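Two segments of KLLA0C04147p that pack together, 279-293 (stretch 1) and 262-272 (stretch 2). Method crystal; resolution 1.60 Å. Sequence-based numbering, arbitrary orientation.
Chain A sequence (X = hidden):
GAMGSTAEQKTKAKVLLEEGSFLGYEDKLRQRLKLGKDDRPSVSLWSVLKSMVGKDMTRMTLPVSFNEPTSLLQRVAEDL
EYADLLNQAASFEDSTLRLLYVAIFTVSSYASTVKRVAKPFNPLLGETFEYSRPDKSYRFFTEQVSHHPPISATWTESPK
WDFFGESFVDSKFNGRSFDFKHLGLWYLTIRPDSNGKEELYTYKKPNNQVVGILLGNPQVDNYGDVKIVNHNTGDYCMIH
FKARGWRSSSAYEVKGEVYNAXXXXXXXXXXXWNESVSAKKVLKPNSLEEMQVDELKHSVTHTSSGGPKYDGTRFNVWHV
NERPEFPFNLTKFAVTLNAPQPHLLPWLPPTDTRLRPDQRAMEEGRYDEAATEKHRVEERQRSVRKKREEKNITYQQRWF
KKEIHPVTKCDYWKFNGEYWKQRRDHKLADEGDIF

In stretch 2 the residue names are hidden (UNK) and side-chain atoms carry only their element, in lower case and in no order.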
# COMPACT_ATOMS: atom_id res chain seq x y z
N ALA A 279 -11.13 13.34 15.45
CA ALA A 279 -10.23 14.48 15.51
C ALA A 279 -10.95 15.66 16.14
O ALA A 279 -12.18 15.65 16.28
CB ALA A 279 -9.69 14.86 14.13
N LYS A 280 -10.18 16.68 16.48
CA LYS A 280 -10.76 17.92 16.98
C LYS A 280 -9.83 19.08 16.67
O LYS A 280 -8.61 18.91 16.56
CB LYS A 280 -11.04 17.85 18.49
CG LYS A 280 -9.80 17.94 19.34
CD LYS A 280 -9.95 17.09 20.60
CE LYS A 280 -11.33 17.26 21.20
NZ LYS A 280 -11.63 18.70 21.46
N LYS A 281 -10.42 20.26 16.51
CA LYS A 281 -9.64 21.47 16.37
C LYS A 281 -9.03 21.84 17.72
O LYS A 281 -9.70 21.78 18.76
CB LYS A 281 -10.51 22.62 15.87
CG LYS A 281 -9.73 23.90 15.53
CD LYS A 281 -9.15 23.82 14.12
CE LYS A 281 -8.23 25.00 13.79
NZ LYS A 281 -7.11 25.16 14.75
N VAL A 282 -7.76 22.19 17.70
CA VAL A 282 -7.07 22.73 18.86
C VAL A 282 -7.18 24.25 18.81
O VAL A 282 -6.87 24.86 17.78
CB VAL A 282 -5.60 22.27 18.89
CG1 VAL A 282 -4.86 22.95 20.03
CG2 VAL A 282 -5.53 20.75 19.04
N LEU A 283 -7.64 24.84 19.91
CA LEU A 283 -8.03 26.25 19.91
C LEU A 283 -6.91 27.18 20.35
O LEU A 283 -6.86 28.33 19.91
CB LEU A 283 -9.25 26.45 20.81
CG LEU A 283 -10.36 25.43 20.53
CD1 LEU A 283 -11.45 25.51 21.59
CD2 LEU A 283 -10.93 25.65 19.14
N LYS A 284 -6.02 26.71 21.22
CA LYS A 284 -4.85 27.46 21.64
C LYS A 284 -3.61 26.87 20.99
O LYS A 284 -3.28 25.71 21.28
CB LYS A 284 -4.72 27.43 23.16
CG LYS A 284 -5.93 28.01 23.90
CD LYS A 284 -6.08 27.37 25.27
CE LYS A 284 -7.21 27.99 26.06
NZ LYS A 284 -6.79 29.25 26.75
N PRO A 285 -2.91 27.60 20.13
CA PRO A 285 -1.80 26.98 19.38
C PRO A 285 -0.70 26.40 20.26
O PRO A 285 0.05 25.53 19.79
CB PRO A 285 -1.27 28.13 18.51
CG PRO A 285 -1.80 29.38 19.13
CD PRO A 285 -3.12 29.00 19.73
N ASN A 286 -0.58 26.83 21.51
CA ASN A 286 0.48 26.32 22.38
C ASN A 286 0.01 25.19 23.28
O ASN A 286 0.76 24.75 24.16
CB ASN A 286 1.04 27.47 23.23
CG ASN A 286 1.95 28.38 22.42
OD1 ASN A 286 2.73 27.91 21.59
ND2 ASN A 286 1.85 29.68 22.66
N SER A 287 -1.20 24.68 23.07
CA SER A 287 -1.73 23.63 23.93
C SER A 287 -0.88 22.38 23.82
O SER A 287 -0.43 21.99 22.74
CB SER A 287 -3.18 23.31 23.55
OG SER A 287 -3.66 22.20 24.29
N LEU A 288 -0.65 21.74 24.97
CA LEU A 288 -0.01 20.44 25.03
C LEU A 288 -1.00 19.29 24.86
O LEU A 288 -0.59 18.13 24.89
CB LEU A 288 0.76 20.28 26.35
CG LEU A 288 -0.03 20.30 27.66
CD1 LEU A 288 -0.83 19.01 27.88
CD2 LEU A 288 0.89 20.55 28.85
N GLU A 289 -2.28 19.59 24.69
CA GLU A 289 -3.30 18.55 24.68
C GLU A 289 -3.08 17.58 23.52
O GLU A 289 -2.75 17.98 22.40
CB GLU A 289 -4.69 19.16 24.57
CG GLU A 289 -5.81 18.12 24.69
CD GLU A 289 -7.13 18.61 24.14
OE1 GLU A 289 -8.08 17.80 24.06
OE2 GLU A 289 -7.22 19.81 23.78
N GLU A 290 -3.28 16.30 23.81
CA GLU A 290 -3.30 15.24 22.80
C GLU A 290 -4.61 14.48 22.92
O GLU A 290 -5.34 14.61 23.91
CB GLU A 290 -2.09 14.31 22.95
CG GLU A 290 -0.78 15.02 22.68
CD GLU A 290 0.42 14.23 23.16
OE1 GLU A 290 0.25 13.03 23.47
OE2 GLU A 290 1.52 14.81 23.23
N MET A 291 -4.91 13.68 21.91
CA MET A 291 -6.22 13.04 21.83
C MET A 291 -6.37 12.01 22.95
O MET A 291 -5.53 11.12 23.11
CB MET A 291 -6.41 12.37 20.48
CG MET A 291 -7.86 12.18 20.09
SD MET A 291 -8.58 13.69 19.42
CE MET A 291 -10.26 13.16 19.09
N GLN A 292 -7.44 12.15 23.72
CA GLN A 292 -7.84 11.14 24.69
C GLN A 292 -8.45 9.95 23.96
O GLN A 292 -9.39 10.11 23.18
CB GLN A 292 -8.85 11.72 25.68
CG GLN A 292 -8.48 11.59 27.14
CD GLN A 292 -9.66 11.88 28.06
OE1 GLN A 292 -9.69 12.91 28.74
NE2 GLN A 292 -10.63 10.98 28.08
N VAL A 293 -7.91 8.75 24.19
CA VAL A 293 -8.42 7.56 23.52
C VAL A 293 -9.76 7.16 24.14
O VAL A 293 -10.05 5.98 24.32
CB VAL A 293 -7.41 6.40 23.58
CG1 VAL A 293 -7.24 5.90 25.01
CG2 VAL A 293 -7.83 5.27 22.64
N UNK A 262 4.47 27.65 11.78
CA UNK A 262 5.06 28.31 12.94
C UNK A 262 4.99 27.45 14.20
O UNK A 262 5.23 27.95 15.30
n UNK A 262 5.85 32.98 10.51
c UNK A 262 6.18 31.54 10.32
c UNK A 262 4.54 30.63 12.02
c UNK A 262 6.00 30.73 11.60
c UNK A 262 4.38 29.66 13.18
N UNK A 263 4.69 26.16 14.06
CA UNK A 263 4.62 25.30 15.22
C UNK A 263 3.37 25.42 16.04
O UNK A 263 3.31 24.86 17.14
N UNK A 264 2.37 26.14 15.55
CA UNK A 264 1.09 26.20 16.23
C UNK A 264 0.29 24.93 16.05
O UNK A 264 0.05 24.51 14.91
N UNK A 265 -0.12 24.31 17.14
CA UNK A 265 -0.94 23.10 17.06
C UNK A 265 -2.34 23.46 16.58
O UNK A 265 -3.01 24.30 17.19
n UNK A 265 -0.36 19.31 21.54
c UNK A 265 -1.72 20.41 19.78
c UNK A 265 -0.36 19.86 20.15
c UNK A 265 -1.71 21.06 18.40
c UNK A 265 -0.98 22.39 18.41
N UNK A 266 -2.77 22.86 15.47
CA UNK A 266 -4.06 23.18 14.87
C UNK A 266 -5.09 22.08 15.04
O UNK A 266 -6.28 22.37 15.17
o UNK A 266 -5.10 25.92 13.03
c UNK A 266 -3.88 25.92 12.72
o UNK A 266 -3.33 26.87 12.13
c UNK A 266 -3.04 24.70 13.05
c UNK A 266 -3.90 23.47 13.37
N UNK A 267 -4.66 20.82 15.03
CA UNK A 267 -5.56 19.68 15.11
C UNK A 267 -4.87 18.56 15.86
O UNK A 267 -3.64 18.43 15.82
c UNK A 267 -6.47 20.21 12.76
n UNK A 267 -6.55 21.79 11.16
c UNK A 267 -9.05 20.18 13.11
c UNK A 267 -7.85 21.58 11.55
c UNK A 267 -5.97 19.17 13.71
c UNK A 267 -5.73 20.96 11.89
c UNK A 267 -7.84 20.59 12.55
c UNK A 267 -10.22 20.76 12.66
c UNK A 267 -9.03 22.18 11.10
c UNK A 267 -10.20 21.75 11.67
N UNK A 268 -5.66 17.75 16.57
CA UNK A 268 -5.20 16.48 17.10
C UNK A 268 -6.18 15.42 16.63
O UNK A 268 -7.32 15.71 16.28
c UNK A 268 -6.41 16.90 19.28
c UNK A 268 -5.09 16.47 18.64
c UNK A 268 -6.42 16.85 20.80
c UNK A 268 -3.90 17.32 19.10
N UNK A 269 -5.71 14.17 16.61
CA UNK A 269 -6.57 13.06 16.23
C UNK A 269 -6.09 11.82 16.95
O UNK A 269 -4.96 11.76 17.45
c UNK A 269 -5.01 11.03 14.05
c UNK A 269 -3.81 10.60 13.48
c UNK A 269 -4.42 13.29 13.55
c UNK A 269 -2.94 11.51 12.94
c UNK A 269 -6.61 12.86 14.71
c UNK A 269 -5.31 12.39 14.11
c UNK A 269 -3.24 12.86 12.98
N UNK A 270 -6.96 10.83 17.02
CA UNK A 270 -6.62 9.60 17.72
C UNK A 270 -7.73 8.60 17.61
O UNK A 270 -8.87 8.92 17.25
N UNK A 271 -7.38 7.36 17.93
CA UNK A 271 -8.33 6.27 17.90
C UNK A 271 -7.58 4.95 17.95
O UNK A 271 -6.46 4.88 18.44
N UNK A 272 -8.23 3.92 17.43
CA UNK A 272 -7.61 2.60 17.32
C UNK A 272 -7.54 2.27 15.84
O UNK A 272 -8.55 2.33 15.14
c UNK A 272 -8.01 -1.27 21.31
c UNK A 272 -8.56 1.96 19.59
n UNK A 272 -7.91 -0.00 20.94
n UNK A 272 -9.17 -1.90 21.24
c UNK A 272 -9.04 0.80 20.45
n UNK A 272 -6.93 -1.92 21.74
c UNK A 272 -8.41 1.57 18.12
O HOH W 1 2.92 25.35 19.84
O HOH W 2 -4.55 26.54 17.24

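Position 262 carries four carbons in a row ending in a nitrogen, which makes it Lys262; it reaches nothing on stretch 1. Position 263 has no side-chain atoms, so it is Gly263, and its phi/psi of 78/9 would jam a CB against the preceding carbonyl. Position 264 is also bare: Gly264 lies beside Pro285, where an ideal CB would sit a tight 3.3 Å from Pro285 CB.

Position 265 again shows four carbons in a row and a terminal nitrogen; its CA-to-CB bond points toward stretch 1, and the terminal nitrogen sits 2.9 Å from both Ser287 O and Glu289 O. This is Lys265, whose NZ donates to both carbonyls and so ties down the loop, while its backbone N donates to Pro285 O at 2.9 Å.

At 266 three carbons end in two oxygens, one of them 2.8 Å from Lys281 NZ. That carboxylate identifies Glu266, and the contact, from Lys281 NZ to Glu266 OE1, is a salt bridge. Lys281 NZ also donates to Glu266 O at 2.9 Å.

Position 267 has one carbon leading into fused five- and six-membered rings of eight carbons and one nitrogen, with Lys281 CD over one face, 3.3 Å from the centroid of the six-membered ring. This is the signature of Trp267. Lys281 NZ makes a cation-pi contact 5.0 Å from the centroid of its five-membered ring.

Position 268 holds four carbons, forked at the first, with one arm two carbons long, and they meet Val282 CG2 and Met291 SD: Ile268. Its CG2 lies 3.8 Å from Val282 CG2, and its CG1 3.9 Å from Met291 SD.

At 269 one carbon leads to a six-carbon ring, and that CB packs 3.7 Å from Ala279 CB; this is Phe269. Position 270 is bare; Gly270 lets Met291 close in, since an ideal CB would clash with Met291 CB at 2.8 Å. Position 271, also bare, is Gly271, where an ideal CB would meet nothing of stretch 1. Three carbons, a nitrogen and a carbon bearing two more nitrogens make 272 Arg272, which makes no close contact here.

The contact begins as a short antiparallel ladder: Lys280 N donates to Ile268 O at 3.0 Å, and Ile268 N returns to Lys280 O at 3.2 Å. Val282 N to Glu266 O, 2.9 Å, extends it. Beyond the ladder, stretch 1 turns at Lys284 to Ser287 and comes back across Ile268, so one side chain touches both Val282 and Met291. The rules are plain: lysines hold carbonyls and carboxylate, an aliphatic fills the fold, and at Gly264 and Gly270 the missing CB leaves room for Pro285 CB and Met291 CB.

Stretch 2, residues 262-272: KGGKEWIFGGR
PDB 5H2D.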